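PDB 7A56: envelopment polyprotein from Bovine Schmallenberg virus BH80/Germany/2011, which probably drives fusion of the viral and host membranes during entry, its Gc fusion domains adopting here the postfusion form of a class II fusion protein. Local coordinates for residues A[51-56]-A[380-385]; A[142-147]-A[174-179]; A[279-284]-A[296-301]; A[356-361]-A[424-429]. All coordinates share one frame; numbering follows the deposited sequence.

Contact 1 of 4, residues A[51-56]-A[380-385]; sequences AIIPQY and STNTIG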
loop_
_atom_site.group_PDB
_atom_site.type_symbol
_atom_site.label_atom_id
_atom_site.label_comp_id
_atom_site.label_asym_id
_atom_site.label_seq_id
_atom_site.Cartn_x
_atom_site.Cartn_y
_atom_site.Cartn_z
ATOM N N ALA A 51 34.251 -10.868 -1.465
ATOM C CA ALA A 51 34.267 -11.038 -2.927
ATOM C C ALA A 51 33.014 -10.437 -3.546
ATOM O O ALA A 51 31.911 -10.563 -2.994
ATOM C CB ALA A 51 34.357 -12.530 -3.293
ATOM N N ILE A 52 33.195 -9.711 -4.652
ATOM C CA ILE A 52 32.083 -9.087 -5.363
ATOM C C ILE A 52 32.325 -9.431 -6.827
ATOM O O ILE A 52 33.225 -8.861 -7.473
ATOM C CB ILE A 52 31.991 -7.564 -5.131
ATOM C CG1 ILE A 52 31.746 -7.204 -3.639
ATOM C CG2 ILE A 52 30.884 -6.895 -6.002
ATOM C CD1 ILE A 52 32.404 -5.857 -3.312
ATOM N N ILE A 53 31.555 -10.387 -7.333
ATOM C CA ILE A 53 31.669 -10.911 -8.697
ATOM C C ILE A 53 30.318 -10.665 -9.375
ATOM O O ILE A 53 29.297 -11.250 -8.957
ATOM C CB ILE A 53 32.040 -12.400 -8.685
ATOM C CG1 ILE A 53 33.361 -12.624 -7.917
ATOM C CG2 ILE A 53 32.180 -12.896 -10.159
ATOM C CD1 ILE A 53 33.708 -14.064 -7.717
ATOM N N PRO A 54 30.252 -9.775 -10.356
ATOM C CA PRO A 54 28.948 -9.250 -10.809
ATOM C C PRO A 54 28.072 -10.285 -11.524
ATOM O O PRO A 54 28.523 -11.023 -12.389
ATOM C CB PRO A 54 29.323 -8.096 -11.742
ATOM C CG PRO A 54 30.770 -8.303 -12.094
ATOM C CD PRO A 54 31.390 -9.044 -10.937
ATOM N N GLN A 55 26.790 -10.307 -11.152
ATOM C CA GLN A 55 25.810 -11.212 -11.753
ATOM C C GLN A 55 25.006 -10.568 -12.867
ATOM O O GLN A 55 24.326 -11.288 -13.609
ATOM C CB GLN A 55 24.776 -11.669 -10.681
ATOM C CG GLN A 55 25.346 -12.627 -9.636
ATOM C CD GLN A 55 24.449 -12.681 -8.442
ATOM O OE1 GLN A 55 24.333 -11.685 -7.723
ATOM N NE2 GLN A 55 23.747 -13.807 -8.237
ATOM N N TYR A 56 24.957 -9.236 -12.911
ATOM C CA TYR A 56 24.014 -8.518 -13.755
ATOM C C TYR A 56 24.715 -7.953 -15.003
ATOM O O TYR A 56 25.782 -7.332 -14.910
ATOM C CB TYR A 56 23.345 -7.400 -12.949
ATOM C CG TYR A 56 22.180 -6.737 -13.663
ATOM C CD1 TYR A 56 20.889 -7.308 -13.618
ATOM C CD2 TYR A 56 22.380 -5.602 -14.452
ATOM C CE1 TYR A 56 19.830 -6.725 -14.284
ATOM C CE2 TYR A 56 21.309 -4.985 -15.138
ATOM C CZ TYR A 56 20.047 -5.546 -15.049
ATOM O OH TYR A 56 18.989 -4.976 -15.690
ATOM N N SER A 380 26.279 -21.475 1.056
ATOM C CA SER A 380 27.621 -21.042 0.658
ATOM C C SER A 380 27.526 -20.253 -0.646
ATOM O O SER A 380 26.699 -20.556 -1.508
ATOM C CB SER A 380 28.569 -22.227 0.483
ATOM O OG SER A 380 28.999 -22.706 1.736
ATOM N N THR A 381 28.334 -19.210 -0.761
ATOM C CA THR A 381 28.345 -18.423 -1.989
ATOM C C THR A 381 29.747 -17.890 -2.206
ATOM O O THR A 381 30.483 -17.602 -1.254
ATOM C CB THR A 381 27.306 -17.275 -1.947
ATOM O OG1 THR A 381 27.400 -16.487 -3.137
ATOM C CG2 THR A 381 27.504 -16.358 -0.694
ATOM N N ASN A 382 30.135 -17.805 -3.474
ATOM C CA ASN A 382 31.453 -17.264 -3.793
ATOM C C ASN A 382 31.434 -15.733 -3.928
ATOM O O ASN A 382 32.491 -15.132 -4.195
ATOM C CB ASN A 382 32.022 -17.952 -5.064
ATOM C CG ASN A 382 31.212 -17.661 -6.346
ATOM O OD1 ASN A 382 30.025 -17.350 -6.329
ATOM N ND2 ASN A 382 31.883 -17.779 -7.468
ATOM N N THR A 383 30.291 -15.093 -3.651
ATOM C CA THR A 383 30.138 -13.665 -3.883
ATOM C C THR A 383 28.939 -13.120 -3.100
ATOM O O THR A 383 27.921 -13.784 -2.945
ATOM C CB THR A 383 29.975 -13.328 -5.389
ATOM O OG1 THR A 383 29.969 -11.906 -5.578
ATOM C CG2 THR A 383 28.709 -13.924 -6.041
ATOM N N ILE A 384 29.076 -11.876 -2.661
ATOM C CA ILE A 384 27.911 -11.056 -2.379
ATOM C C ILE A 384 27.075 -11.000 -3.635
ATOM O O ILE A 384 27.609 -10.817 -4.732
ATOM C CB ILE A 384 28.359 -9.647 -1.964
ATOM C CG1 ILE A 384 29.148 -9.715 -0.645
ATOM C CG2 ILE A 384 27.127 -8.689 -1.904
ATOM C CD1 ILE A 384 29.898 -8.423 -0.331
ATOM N N GLY A 385 25.762 -11.158 -3.505
ATOM C CA GLY A 385 24.939 -11.095 -4.703
ATOM C C GLY A 385 23.465 -11.149 -4.331
ATOM O O GLY A 385 23.089 -10.991 -3.166
#
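T383 meets I53 through its hydroxyl, and two hydrogen bonds cross this interface. I53 N donates to T383 OG1 over 2.8 Å, with a nearly straight N-H...O angle of 161°. OG1 is anti to the backbone N (chi1 -174°), which turns it toward I53. The same oxygen donates to I384 O, acting as acceptor and donor at once. Next to it, I384 N gives a hydrogen bond of 3.1 Å to A51 O. Q55 presses OE1 against G385, 3.1 Å from its CA; that oxygen accepts from S386 N.

These bonds join an irregular linker, which runs between strands 44-46 and 61-67, to the turn that leads from strand 373-381 into strand 385-391. The turn connects the two facing C-terminal sheets, which form what is probably a beta-sandwich, consistent with domain III of a class II fusion protein resting on the body of the molecule. Within the turn, T381 OG1 donates to T383 O, lying in the carbonyl plane on a lone pair.

The apolar pair is I52 and I384, which lie side by side and point the same way, CG1 of I52 being 4.0 Å from CD1 of I384; both also touch Y105 of strand 98-134. In van der Waals contact with a polar group, I53 crosses N382 at about a right angle, its CD1 4.1 Å from N382 ND2, while N382 OD1 accepts from T355 N.

Contact 2 of 4, residues A[142-147]-A[174-179]; sequences PIPHQD and CLYGSC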
loop_
_atom_site.group_PDB
_atom_site.type_symbol
_atom_site.label_atom_id
_atom_site.label_comp_id
_atom_site.label_asym_id
_atom_site.label_seq_id
_atom_site.Cartn_x
_atom_site.Cartn_y
_atom_site.Cartn_z
ATOM N N PRO A 142 -23.364 8.884 38.646
ATOM C CA PRO A 142 -23.011 7.625 38.002
ATOM C C PRO A 142 -22.637 6.597 39.060
ATOM O O PRO A 142 -22.529 6.948 40.235
ATOM C CB PRO A 142 -21.779 8.001 37.201
ATOM C CG PRO A 142 -21.087 8.958 38.162
ATOM C CD PRO A 142 -22.203 9.792 38.710
ATOM N N ILE A 143 -22.428 5.357 38.632
ATOM C CA ILE A 143 -21.744 4.394 39.496
ATOM C C ILE A 143 -20.332 4.916 39.748
ATOM O O ILE A 143 -19.579 5.145 38.776
ATOM C CB ILE A 143 -21.698 3.007 38.812
ATOM C CG1 ILE A 143 -23.099 2.491 38.403
ATOM C CG2 ILE A 143 -20.868 2.006 39.634
ATOM C CD1 ILE A 143 -24.125 2.352 39.574
ATOM N N PRO A 144 -19.893 5.106 40.996
ATOM C CA PRO A 144 -18.522 5.600 41.212
ATOM C C PRO A 144 -17.449 4.633 40.702
ATOM O O PRO A 144 -17.539 3.409 40.856
ATOM C CB PRO A 144 -18.446 5.779 42.733
ATOM C CG PRO A 144 -19.477 4.952 43.268
ATOM C CD PRO A 144 -20.597 4.911 42.264
ATOM N N HIS A 145 -16.405 5.198 40.096
ATOM C CA HIS A 145 -15.351 4.338 39.586
ATOM C C HIS A 145 -14.102 5.164 39.300
ATOM O O HIS A 145 -14.174 6.378 39.069
ATOM C CB HIS A 145 -15.787 3.613 38.315
ATOM C CG HIS A 145 -16.195 4.515 37.198
ATOM N ND1 HIS A 145 -17.354 5.262 37.229
ATOM C CD2 HIS A 145 -15.628 4.750 35.990
ATOM C CE1 HIS A 145 -17.453 5.955 36.106
ATOM N NE2 HIS A 145 -16.428 5.648 35.332
ATOM N N GLN A 146 -12.964 4.484 39.333
ATOM C CA GLN A 146 -11.724 5.057 38.813
ATOM C C GLN A 146 -11.732 5.153 37.294
ATOM O O GLN A 146 -12.404 4.405 36.573
ATOM C CB GLN A 146 -10.542 4.220 39.271
ATOM C CG GLN A 146 -10.395 4.227 40.791
ATOM C CD GLN A 146 -9.680 2.997 41.317
ATOM O OE1 GLN A 146 -10.315 1.982 41.591
ATOM N NE2 GLN A 146 -8.355 3.078 41.449
ATOM N N ASP A 147 -10.906 6.062 36.781
ATOM C CA ASP A 147 -10.714 6.137 35.345
ATOM C C ASP A 147 -10.172 4.829 34.798
ATOM O O ASP A 147 -9.256 4.228 35.366
ATOM C CB ASP A 147 -9.746 7.265 35.011
ATOM C CG ASP A 147 -10.444 8.602 34.904
ATOM O OD1 ASP A 147 -11.438 8.812 35.652
ATOM O OD2 ASP A 147 -10.008 9.427 34.061
ATOM N N CYS A 174 -29.402 -1.275 46.078
ATOM C CA CYS A 174 -28.552 -1.447 44.916
ATOM C C CYS A 174 -27.293 -2.212 45.308
ATOM O O CYS A 174 -26.825 -2.119 46.451
ATOM C CB CYS A 174 -28.195 -0.089 44.320
ATOM S SG CYS A 174 -27.026 -0.125 42.832
ATOM N N LEU A 175 -26.731 -2.924 44.331
ATOM C CA LEU A 175 -25.415 -3.535 44.478
ATOM C C LEU A 175 -24.627 -3.102 43.262
ATOM O O LEU A 175 -25.089 -3.305 42.127
ATOM C CB LEU A 175 -25.490 -5.065 44.569
ATOM C CG LEU A 175 -24.223 -5.908 44.642
ATOM C CD1 LEU A 175 -23.432 -5.626 45.895
ATOM C CD2 LEU A 175 -24.559 -7.377 44.575
ATOM N N TYR A 176 -23.481 -2.461 43.487
ATOM C CA TYR A 176 -22.742 -1.918 42.333
ATOM C C TYR A 176 -21.239 -2.067 42.534
ATOM O O TYR A 176 -20.759 -2.362 43.631
ATOM C CB TYR A 176 -23.109 -0.427 42.099
ATOM C CG TYR A 176 -22.817 0.490 43.255
ATOM C CD1 TYR A 176 -23.776 0.729 44.253
ATOM C CD2 TYR A 176 -21.596 1.152 43.350
ATOM C CE1 TYR A 176 -23.499 1.584 45.318
ATOM C CE2 TYR A 176 -21.314 2.002 44.415
ATOM C CZ TYR A 176 -22.259 2.216 45.379
ATOM O OH TYR A 176 -21.942 3.070 46.404
ATOM N N GLY A 177 -20.491 -1.865 41.456
ATOM C CA GLY A 177 -19.060 -1.773 41.606
ATOM C C GLY A 177 -18.390 -1.429 40.288
ATOM O O GLY A 177 -19.023 -0.918 39.353
ATOM N N SER A 178 -17.084 -1.706 40.251
ATOM C CA SER A 178 -16.268 -1.436 39.058
ATOM C C SER A 178 -15.149 -2.469 38.979
ATOM O O SER A 178 -14.816 -3.137 39.972
ATOM C CB SER A 178 -15.700 -0.015 39.086
ATOM O OG SER A 178 -15.090 0.246 40.333
ATOM N N CYS A 179 -14.503 -2.549 37.805
ATOM C CA CYS A 179 -13.478 -3.568 37.667
ATOM C C CYS A 179 -12.542 -3.197 36.517
ATOM O O CYS A 179 -12.898 -2.409 35.652
ATOM C CB CYS A 179 -14.107 -4.956 37.424
ATOM S SG CYS A 179 -15.153 -5.119 35.950
HETATM O O HOH W 1 -16.869 1.009 42.213
HETATM O O HOH W 2 -13.049 1.975 40.966
#
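I143 and P144 approach the Y176 ring obliquely. The P144 and Y176 side chains cross at about a right angle, with P144 CG 3.7 Å from Y176 CE2. I143 runs antiparallel to the Y176 side chain and brings CG2 to 3.9 Å from Y176 CD2; the same methyl is 3.5 Å from G177 O. The H145 ring has I143 O at its edge, in plane. ND1 donates to that oxygen over 2.7 Å, nearly along the C=O axis (161° at the oxygen), which fixes the rotation of the imidazole. H145 CB, by contrast, packs against S178 CB.

The loop 142-147 joins strands 98-134 and 150-158, and strand 172-183 hydrogen-bonds to both, so the loop folds back over the strand lying between the two it connects. I143 also packs on R297 of a neighbouring subunit of the trimer.

No direct hydrogen bond links the two segments, and water takes that role. S178 OG is gripped by two waters: one donates to P144 O over 2.8 Å, the other accepts from Q146 N and donates to Q146 OE1. S178 OG is 2.7 Å from the oxygen of each water.

Contact 3 of 4, residues A[279-284]-A[296-301]; sequences TPKFDY and LRRCFD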
loop_
_atom_site.group_PDB
_atom_site.type_symbol
_atom_site.label_atom_id
_atom_site.label_comp_id
_atom_site.label_asym_id
_atom_site.label_seq_id
_atom_site.Cartn_x
_atom_site.Cartn_y
_atom_site.Cartn_z
ATOM N N THR A 279 -19.038 -5.439 28.716
ATOM C CA THR A 279 -20.092 -5.530 29.734
ATOM C C THR A 279 -19.711 -6.611 30.731
ATOM O O THR A 279 -19.632 -7.789 30.342
ATOM C CB THR A 279 -21.411 -5.876 29.070
ATOM O OG1 THR A 279 -21.728 -4.843 28.142
ATOM C CG2 THR A 279 -22.566 -6.014 30.152
ATOM N N PRO A 280 -19.374 -6.276 31.977
ATOM C CA PRO A 280 -18.965 -7.314 32.930
ATOM C C PRO A 280 -20.025 -8.380 33.097
ATOM O O PRO A 280 -21.227 -8.095 33.069
ATOM C CB PRO A 280 -18.766 -6.539 34.227
ATOM C CG PRO A 280 -18.265 -5.191 33.718
ATOM C CD PRO A 280 -19.133 -4.927 32.516
ATOM N N LYS A 281 -19.564 -9.610 33.293
ATOM C CA LYS A 281 -20.470 -10.700 33.613
ATOM C C LYS A 281 -20.615 -10.674 35.124
ATOM O O LYS A 281 -19.815 -11.276 35.843
ATOM C CB LYS A 281 -19.917 -12.034 33.149
ATOM C CG LYS A 281 -19.917 -12.221 31.634
ATOM C CD LYS A 281 -19.398 -13.626 31.415
ATOM C CE LYS A 281 -19.903 -14.225 30.137
ATOM N NZ LYS A 281 -19.428 -15.637 30.029
ATOM N N PHE A 282 -21.666 -9.993 35.589
ATOM C CA PHE A 282 -21.872 -9.657 36.995
ATOM C C PHE A 282 -23.196 -10.249 37.472
ATOM O O PHE A 282 -24.234 -10.057 36.820
ATOM C CB PHE A 282 -21.934 -8.120 37.153
ATOM C CG PHE A 282 -22.592 -7.658 38.460
ATOM C CD1 PHE A 282 -22.076 -8.045 39.700
ATOM C CD2 PHE A 282 -23.675 -6.791 38.431
ATOM C CE1 PHE A 282 -22.705 -7.602 40.936
ATOM C CE2 PHE A 282 -24.285 -6.345 39.635
ATOM C CZ PHE A 282 -23.769 -6.738 40.870
ATOM N N ASP A 283 -23.156 -10.946 38.591
ATOM C CA ASP A 283 -24.376 -11.391 39.271
ATOM C C ASP A 283 -24.038 -11.459 40.746
ATOM O O ASP A 283 -22.936 -11.089 41.170
ATOM C CB ASP A 283 -24.863 -12.748 38.664
ATOM C CG ASP A 283 -26.385 -12.929 38.750
ATOM O OD1 ASP A 283 -26.985 -12.337 39.674
ATOM O OD2 ASP A 283 -26.965 -13.702 37.938
ATOM N N TYR A 284 -24.994 -11.917 41.560
ATOM C CA TYR A 284 -24.704 -11.998 42.973
ATOM C C TYR A 284 -25.550 -13.106 43.602
ATOM O O TYR A 284 -26.603 -13.495 43.064
ATOM C CB TYR A 284 -25.010 -10.652 43.669
ATOM C CG TYR A 284 -26.478 -10.182 43.607
ATOM C CD1 TYR A 284 -26.937 -9.419 42.527
ATOM C CD2 TYR A 284 -27.376 -10.464 44.632
ATOM C CE1 TYR A 284 -28.234 -8.983 42.453
ATOM C CE2 TYR A 284 -28.710 -10.037 44.555
ATOM C CZ TYR A 284 -29.118 -9.294 43.493
ATOM O OH TYR A 284 -30.409 -8.873 43.398
ATOM N N LEU A 296 -18.255 -12.335 39.637
ATOM C CA LEU A 296 -17.749 -11.560 38.527
ATOM C C LEU A 296 -16.964 -12.542 37.653
ATOM O O LEU A 296 -15.906 -13.018 38.064
ATOM C CB LEU A 296 -16.885 -10.415 39.047
ATOM C CG LEU A 296 -16.697 -9.212 38.153
ATOM C CD1 LEU A 296 -18.065 -8.526 38.029
ATOM C CD2 LEU A 296 -15.716 -8.320 38.870
ATOM N N ARG A 297 -17.543 -12.934 36.513
ATOM C CA ARG A 297 -16.914 -13.959 35.686
ATOM C C ARG A 297 -16.137 -13.360 34.530
ATOM O O ARG A 297 -15.389 -14.092 33.863
ATOM C CB ARG A 297 -17.951 -14.934 35.121
ATOM C CG ARG A 297 -18.660 -15.798 36.182
ATOM C CD ARG A 297 -20.037 -16.286 35.643
ATOM N NE ARG A 297 -20.718 -17.034 36.722
ATOM C CZ ARG A 297 -20.582 -18.349 36.975
ATOM N NH1 ARG A 297 -19.831 -19.135 36.203
ATOM N NH2 ARG A 297 -21.210 -18.887 38.020
ATOM N N ARG A 298 -16.310 -12.070 34.269
ATOM C CA ARG A 298 -15.518 -11.415 33.243
ATOM C C ARG A 298 -15.685 -9.927 33.471
ATOM O O ARG A 298 -16.744 -9.491 33.901
ATOM C CB ARG A 298 -15.946 -11.813 31.811
ATOM C CG ARG A 298 -14.928 -11.442 30.714
ATOM C CD ARG A 298 -15.343 -12.038 29.370
ATOM N NE ARG A 298 -16.498 -11.324 28.843
ATOM C CZ ARG A 298 -17.441 -11.861 28.066
ATOM N NH1 ARG A 298 -17.354 -13.147 27.707
ATOM N NH2 ARG A 298 -18.493 -11.120 27.691
ATOM N N CYS A 299 -14.616 -9.161 33.237
ATOM C CA CYS A 299 -14.730 -7.706 33.297
ATOM C C CYS A 299 -14.729 -7.120 31.898
ATOM O O CYS A 299 -15.792 -6.828 31.316
ATOM C CB CYS A 299 -13.595 -7.096 34.158
ATOM S SG CYS A 299 -13.755 -5.283 34.350
ATOM N N PHE A 300 -13.523 -6.938 31.319
ATOM C CA PHE A 300 -13.465 -6.529 29.933
ATOM C C PHE A 300 -13.701 -7.734 29.026
ATOM O O PHE A 300 -13.456 -8.871 29.414
ATOM C CB PHE A 300 -12.062 -5.988 29.550
ATOM C CG PHE A 300 -11.571 -4.760 30.340
ATOM C CD1 PHE A 300 -12.438 -3.751 30.745
ATOM C CD2 PHE A 300 -10.199 -4.579 30.555
ATOM C CE1 PHE A 300 -11.962 -2.610 31.430
ATOM C CE2 PHE A 300 -9.720 -3.443 31.256
ATOM C CZ PHE A 300 -10.587 -2.455 31.664
ATOM N N ASP A 301 -14.028 -7.461 27.756
ATOM C CA ASP A 301 -13.751 -8.414 26.684
ATOM C C ASP A 301 -12.257 -8.402 26.361
ATOM O O ASP A 301 -11.629 -7.348 26.384
ATOM C CB ASP A 301 -14.503 -8.051 25.399
ATOM C CG ASP A 301 -16.035 -8.123 25.558
ATOM O OD1 ASP A 301 -16.524 -9.208 25.922
ATOM O OD2 ASP A 301 -16.722 -7.116 25.256
HETATM O O HOH W 3 -18.964 -7.436 26.380
HETATM O O HOH W 4 -17.051 -8.754 29.693
#
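F282 and L296 pair at a non-hydrogen-bonded position of the antiparallel hairpin formed by strands 281-285 and 293-296, close to where the chain turns a corner at R297. Their CA atoms are 4.8 Å apart, and L296 CD1 touches F282 CB at 4.0 Å. Two backbone bonds flank the corner: R297 N donates to K281 O (2.9 Å, 163°), and K281 N donates to R298 O. R298 N is left without a partner in the model, although the contact buries it.

On the side bearing K281 and R298, two cationic side chains cross obliquely. K281 CE sits 3.6 Å above one face of the R298 guanidinium plane, offset toward its rim, and K281 NZ comes to 4.0 Å from R298 NH1. The like charges would be expected to repel; K281 NZ has a hydrogen-bond partner elsewhere, and D301 OD1, 3.3 Å from R298 NH2 but well out of the guanidinium plane, may offset part of the charge on R298. R297 turns its end elsewhere, where NH1 donates to P140 O of a neighbouring subunit. D283 makes a salt bridge to R156 of that subunit, so the hairpin also takes part in the trimer interface.

The bend of R298 at chi3 (72°) places NE toward a water in the guanidinium plane. This water accepts from R298 NE over 2.8 Å and donates to both T279 O and C299 O.

Contact 4 of 4, residues A[356-361]-A[424-429]; sequences VTIDEI and VSVCSA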
loop_
_atom_site.group_PDB
_atom_site.type_symbol
_atom_site.label_atom_id
_atom_site.label_comp_id
_atom_site.label_asym_id
_atom_site.label_seq_id
_atom_site.Cartn_x
_atom_site.Cartn_y
_atom_site.Cartn_z
ATOM N N VAL A 356 26.509 -20.835 -5.792
ATOM C CA VAL A 356 25.786 -20.944 -4.523
ATOM C C VAL A 356 25.489 -22.414 -4.277
ATOM O O VAL A 356 25.145 -23.146 -5.212
ATOM C CB VAL A 356 24.482 -20.120 -4.524
ATOM C CG1 VAL A 356 23.753 -20.254 -3.190
ATOM C CG2 VAL A 356 24.773 -18.660 -4.831
ATOM N N THR A 357 25.676 -22.861 -3.032
ATOM C CA THR A 357 25.245 -24.184 -2.611
ATOM C C THR A 357 24.356 -24.053 -1.376
ATOM O O THR A 357 24.622 -23.238 -0.482
ATOM C CB THR A 357 26.432 -25.126 -2.289
ATOM O OG1 THR A 357 27.250 -24.542 -1.260
ATOM C CG2 THR A 357 27.296 -25.424 -3.557
ATOM N N ILE A 358 23.298 -24.858 -1.326
ATOM C CA ILE A 358 22.479 -24.975 -0.117
ATOM C C ILE A 358 23.054 -26.107 0.721
ATOM O O ILE A 358 22.814 -27.281 0.446
ATOM C CB ILE A 358 21.013 -25.215 -0.445
ATOM C CG1 ILE A 358 20.485 -24.037 -1.261
ATOM C CG2 ILE A 358 20.249 -25.475 0.884
ATOM C CD1 ILE A 358 19.124 -24.238 -1.866
ATOM N N ASP A 359 23.849 -25.757 1.736
ATOM C CA ASP A 359 24.584 -26.778 2.467
ATOM C C ASP A 359 23.658 -27.568 3.368
ATOM O O ASP A 359 23.828 -28.780 3.531
ATOM C CB ASP A 359 25.712 -26.144 3.283
ATOM C CG ASP A 359 26.656 -25.318 2.417
ATOM O OD1 ASP A 359 26.778 -25.659 1.231
ATOM O OD2 ASP A 359 27.265 -24.343 2.909
ATOM N N GLU A 360 22.672 -26.907 3.957
ATOM C CA GLU A 360 21.647 -27.706 4.614
ATOM C C GLU A 360 20.350 -26.928 4.645
ATOM O O GLU A 360 20.326 -25.716 4.420
ATOM C CB GLU A 360 22.061 -28.139 6.007
ATOM C CG GLU A 360 22.866 -27.185 6.831
ATOM C CD GLU A 360 23.145 -27.778 8.211
ATOM O OE1 GLU A 360 24.295 -28.218 8.454
ATOM O OE2 GLU A 360 22.195 -27.841 9.038
ATOM N N ILE A 361 19.265 -27.659 4.888
ATOM C CA ILE A 361 17.927 -27.077 4.966
ATOM C C ILE A 361 17.112 -27.887 5.964
ATOM O O ILE A 361 17.030 -29.117 5.872
ATOM C CB ILE A 361 17.228 -27.027 3.592
ATOM C CG1 ILE A 361 15.786 -26.545 3.731
ATOM C CG2 ILE A 361 17.293 -28.385 2.894
ATOM C CD1 ILE A 361 15.113 -26.274 2.372
ATOM N N VAL A 424 13.535 -26.234 -2.373
ATOM C CA VAL A 424 13.890 -24.824 -2.429
ATOM C C VAL A 424 15.106 -24.683 -3.336
ATOM O O VAL A 424 16.047 -25.485 -3.271
ATOM C CB VAL A 424 14.201 -24.218 -1.040
ATOM C CG1 VAL A 424 14.735 -22.790 -1.205
ATOM C CG2 VAL A 424 12.959 -24.244 -0.101
ATOM N N SER A 425 15.089 -23.653 -4.175
ATOM C CA SER A 425 16.245 -23.332 -5.001
ATOM C C SER A 425 16.636 -21.893 -4.722
ATOM O O SER A 425 15.769 -21.032 -4.497
ATOM C CB SER A 425 15.955 -23.579 -6.507
ATOM O OG SER A 425 15.190 -22.544 -7.111
ATOM N N VAL A 426 17.947 -21.642 -4.707
ATOM C CA VAL A 426 18.505 -20.295 -4.582
ATOM C C VAL A 426 19.578 -20.125 -5.667
ATOM O O VAL A 426 20.577 -20.844 -5.660
ATOM C CB VAL A 426 19.113 -20.081 -3.189
ATOM C CG1 VAL A 426 19.663 -18.666 -3.074
ATOM C CG2 VAL A 426 18.035 -20.386 -2.084
ATOM N N CYS A 427 19.389 -19.165 -6.565
ATOM C CA CYS A 427 20.217 -19.076 -7.793
ATOM C C CYS A 427 20.134 -20.461 -8.448
ATOM O O CYS A 427 19.042 -21.023 -8.609
ATOM C CB CYS A 427 21.630 -18.585 -7.448
ATOM S SG CYS A 427 21.922 -16.742 -7.420
ATOM N N SER A 428 21.233 -21.094 -8.804
ATOM C CA SER A 428 21.082 -22.397 -9.435
ATOM C C SER A 428 21.119 -23.564 -8.434
ATOM O O SER A 428 21.023 -24.717 -8.855
ATOM C CB SER A 428 22.146 -22.570 -10.538
ATOM O OG SER A 428 23.429 -22.667 -9.960
ATOM N N ALA A 429 21.197 -23.304 -7.128
ATOM C CA ALA A 429 21.316 -24.390 -6.160
ATOM C C ALA A 429 19.936 -24.895 -5.754
ATOM O O ALA A 429 18.978 -24.133 -5.677
ATOM C CB ALA A 429 22.087 -23.935 -4.918
HETATM O O HOH W 5 24.223 -21.103 -7.892
#
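I358 faces V424, V426 and A429 across two facing C-terminal sheets, probably a beta-sandwich, consistent with the immunoglobulin-like domain III of class II fusion proteins. Strand 356-361 belongs to one four-stranded sheet and strand 424-426 to the other. Their axes approach to 7.8 Å at 141°, and no hydrogen bond joins the segments, as expected for packing between sheets.

Packing is dense around I358. With CG1 beside the backbone N and chi2 extended at 170°, CD1 is carried in to 3.6 Å from V424 O and 4.0 Å from V426 CG2. Its CG1 lies against A429 CB, and that methyl also pushes to 3.2 Å from V356 O. V356 reaches the same hairpin with its two branches: CG1 lies more loosely near V426 O and A429 CB, while CG2 meets C427 CB at 4.1 Å. Further along, I361 crosses V424 obliquely, CD1 against CG2. The receiving surface is shaped by a type II' turn from V426 to A429, closed by two backbone bonds between those residues, with C427 held by its disulfide to C387.

The outer side, with S428, T357, D359 and E360 exposed, is looser. A water accepts from V356 N over 3.1 Å and hydrogen-bonds to S428 OG, bridging turn and strand. T357 points its CB away from the hairpin; D359 and E360, which do not touch it, both pair with K378 in a classic beta bulge. On the same outer side T357 OG1 donates over 2.8 Å to D359 OD1, approaching on the syn side 20° out of the carboxylate plane.

The four contacts form two touching pairs at well-separated places. Contacts 1 and 4, with centres about 14 Å apart, share neighbouring strands 356-365 and 373-381: S380 N donates to T357 O over 2.9 Å, and S380 OG hydrogen-bonds to D359 OD2. Contacts 2 and 3, centres about 13 Å apart, are joined covalently by C179-C299, and L175 packs on F282 and Y284. Nearest atoms of contacts 1 and 2 are about 53 Å apart, and those of contacts 3 and 4 about 40 Å. Contacts 2 and 3 also meet between subunits, I143 against R297. A phosphate, probably from the crystallisation liquor, lies about 3 Å from the T279 side chain.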